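Local coordinates for protein integral membrane indolylacetylinositol arabinosyltransferase EmbC (Mycolicibacterium smegmatis, PDB 7BVE) that probably polymerises arabinose into the arabinan of the mycobacterial cell wall, as an integral membrane arabinosyltransferase, at residues Leu1019-Ser1024 and Thr1044-Asp1049. Sequence-based numbering, arbitrary orientation.
Sequences LLRPSS and TPWYPD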
loop_
_atom_site.group_PDB
_atom_site.type_symbol
_atom_site.label_atom_id
_atom_site.label_comp_id
_atom_site.label_asym_id
_atom_site.label_seq_id
_atom_site.Cartn_x
_atom_site.Cartn_y
_atom_site.Cartn_z
ATOM N N LEU A 1019 31.037 17.444 10.981
ATOM C CA LEU A 1019 32.454 17.719 10.825
ATOM C C LEU A 1019 32.757 18.589 9.618
ATOM O O LEU A 1019 33.689 19.398 9.665
ATOM C CB LEU A 1019 33.213 16.398 10.721
ATOM C CG LEU A 1019 34.731 16.440 10.659
ATOM C CD1 LEU A 1019 35.276 17.010 11.930
ATOM C CD2 LEU A 1019 35.262 15.072 10.431
ATOM N N LEU A 1020 31.976 18.456 8.549
ATOM C CA LEU A 1020 32.271 19.021 7.245
ATOM C C LEU A 1020 31.092 19.853 6.764
ATOM O O LEU A 1020 29.948 19.618 7.152
ATOM C CB LEU A 1020 32.550 17.911 6.232
ATOM C CG LEU A 1020 33.706 16.962 6.511
ATOM C CD1 LEU A 1020 33.646 15.808 5.573
ATOM C CD2 LEU A 1020 35.016 17.666 6.367
ATOM N N ARG A 1021 31.374 20.823 5.898
ATOM C CA ARG A 1021 30.331 21.587 5.221
ATOM C C ARG A 1021 30.354 21.295 3.724
ATOM O O ARG A 1021 31.438 21.150 3.139
ATOM C CB ARG A 1021 30.482 23.085 5.492
ATOM C CG ARG A 1021 31.794 23.667 5.082
ATOM C CD ARG A 1021 31.891 25.136 5.361
ATOM N NE ARG A 1021 33.179 25.640 4.908
ATOM C CZ ARG A 1021 33.546 26.911 4.961
ATOM N NH1 ARG A 1021 32.715 27.822 5.448
ATOM N NH2 ARG A 1021 34.741 27.274 4.521
ATOM N N PRO A 1022 29.207 21.156 3.073
ATOM C CA PRO A 1022 29.193 20.793 1.653
ATOM C C PRO A 1022 29.182 22.014 0.741
ATOM O O PRO A 1022 28.929 23.144 1.157
ATOM C CB PRO A 1022 27.894 20.004 1.521
ATOM C CG PRO A 1022 27.014 20.612 2.523
ATOM C CD PRO A 1022 27.879 21.000 3.683
ATOM N N SER A 1023 29.441 21.752 -0.538
ATOM C CA SER A 1023 29.503 22.776 -1.573
ATOM C C SER A 1023 29.319 22.142 -2.945
ATOM O O SER A 1023 30.108 21.280 -3.329
ATOM C CB SER A 1023 30.840 23.515 -1.501
ATOM O OG SER A 1023 30.975 24.449 -2.551
ATOM N N SER A 1024 28.299 22.558 -3.692
ATOM C CA SER A 1024 27.997 21.956 -4.985
ATOM C C SER A 1024 28.993 22.373 -6.059
ATOM O O SER A 1024 29.563 23.464 -6.024
ATOM C CB SER A 1024 26.593 22.331 -5.444
ATOM O OG SER A 1024 25.614 21.701 -4.648
ATOM N N THR A 1044 34.288 20.482 2.931
ATOM C CA THR A 1044 35.271 21.386 3.496
ATOM C C THR A 1044 35.187 21.348 5.015
ATOM O O THR A 1044 34.079 21.408 5.563
ATOM C CB THR A 1044 35.022 22.815 3.000
ATOM O OG1 THR A 1044 34.973 22.826 1.569
ATOM C CG2 THR A 1044 36.128 23.747 3.452
ATOM N N PRO A 1045 36.302 21.236 5.730
ATOM C CA PRO A 1045 36.232 21.225 7.189
ATOM C C PRO A 1045 35.912 22.600 7.744
ATOM O O PRO A 1045 36.229 23.624 7.140
ATOM C CB PRO A 1045 37.642 20.791 7.600
ATOM C CG PRO A 1045 38.211 20.145 6.408
ATOM C CD PRO A 1045 37.648 20.890 5.257
ATOM N N TRP A 1046 35.266 22.614 8.912
ATOM C CA TRP A 1046 35.058 23.879 9.606
ATOM C C TRP A 1046 36.364 24.413 10.175
ATOM O O TRP A 1046 36.635 25.615 10.096
ATOM C CB TRP A 1046 34.037 23.739 10.728
ATOM C CG TRP A 1046 32.652 23.448 10.320
ATOM C CD1 TRP A 1046 32.000 22.276 10.458
ATOM C CD2 TRP A 1046 31.737 24.347 9.707
ATOM N NE1 TRP A 1046 30.725 22.380 9.980
ATOM C CE2 TRP A 1046 30.539 23.646 9.506
ATOM C CE3 TRP A 1046 31.810 25.682 9.306
ATOM C CZ2 TRP A 1046 29.426 24.229 8.923
ATOM C CZ3 TRP A 1046 30.708 26.257 8.724
ATOM C CH2 TRP A 1046 29.529 25.533 8.540
ATOM N N TYR A 1047 37.178 23.546 10.772
ATOM C CA TYR A 1047 38.484 23.984 11.243
ATOM C C TYR A 1047 39.555 23.420 10.316
ATOM O O TYR A 1047 39.845 22.215 10.375
ATOM C CB TYR A 1047 38.754 23.552 12.689
ATOM C CG TYR A 1047 37.956 24.251 13.770
ATOM C CD1 TYR A 1047 37.053 25.263 13.483
ATOM C CD2 TYR A 1047 38.172 23.950 15.093
ATOM C CE1 TYR A 1047 36.347 25.898 14.491
ATOM C CE2 TYR A 1047 37.486 24.581 16.095
ATOM C CZ TYR A 1047 36.580 25.547 15.796
ATOM O OH TYR A 1047 35.911 26.157 16.825
ATOM N N PRO A 1048 40.174 24.235 9.457
ATOM C CA PRO A 1048 41.160 23.696 8.514
ATOM C C PRO A 1048 42.484 23.311 9.148
ATOM O O PRO A 1048 43.231 22.531 8.545
ATOM C CB PRO A 1048 41.343 24.841 7.516
ATOM C CG PRO A 1048 40.116 25.685 7.670
ATOM C CD PRO A 1048 39.786 25.607 9.115
ATOM N N ASP A 1049 42.802 23.825 10.335
ATOM C CA ASP A 1049 44.053 23.533 11.027
ATOM C C ASP A 1049 43.953 22.335 11.964
ATOM O O ASP A 1049 44.702 22.255 12.946
ATOM C CB ASP A 1049 44.516 24.768 11.797
ATOM C CG ASP A 1049 43.447 25.309 12.736
ATOM O OD1 ASP A 1049 42.292 24.833 12.683
ATOM O OD2 ASP A 1049 43.763 26.207 13.540
#
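Two nearly straight backbone hydrogen bonds join Arg-1021 and Thr-1044 as an antiparallel hydrogen-bonded pair. Arg-1021 N donates to Thr-1044 O over 2.8 Å, and Thr-1044 N returns a bond of 2.9 Å to Arg-1021 O; each donor lies in the plane of the carbonyl it meets. The Arg-1021 side chain starts out with CG wedged between its own N and C (chi1 58°), then stretches straight to NE alongside Thr-1044. Thr-1044 CG2, anti to its backbone N, meets the guanidinium edge, 3.8 Å from Arg-1021 NE. On its other flank the arginine packs against Trp-1046, whose indole reaches back across the start of strand 1020-1029: Arg-1021 CD sits over the six-membered ring in a CH-pi contact, 4.0 Å from the centroid, while the guanidinium plane is tilted 49° to the ring. Trp-1046 CD1 comes within 3.4 Å of Leu-1019 O. One residue along, Leu-1020 and Pro-1045 form a non-hydrogen-bonded pair, with Leu-1020 CD2 on Pro-1045 CG at 4.0 Å. The indole also touches Gln-98, and Leu-1019 packs on Pro-59. The arrangement is the open end of an antiparallel beta hairpin, strands 1020-1029 and 1039-1045, central in a mixed sheet of the EmbC C-terminal domain.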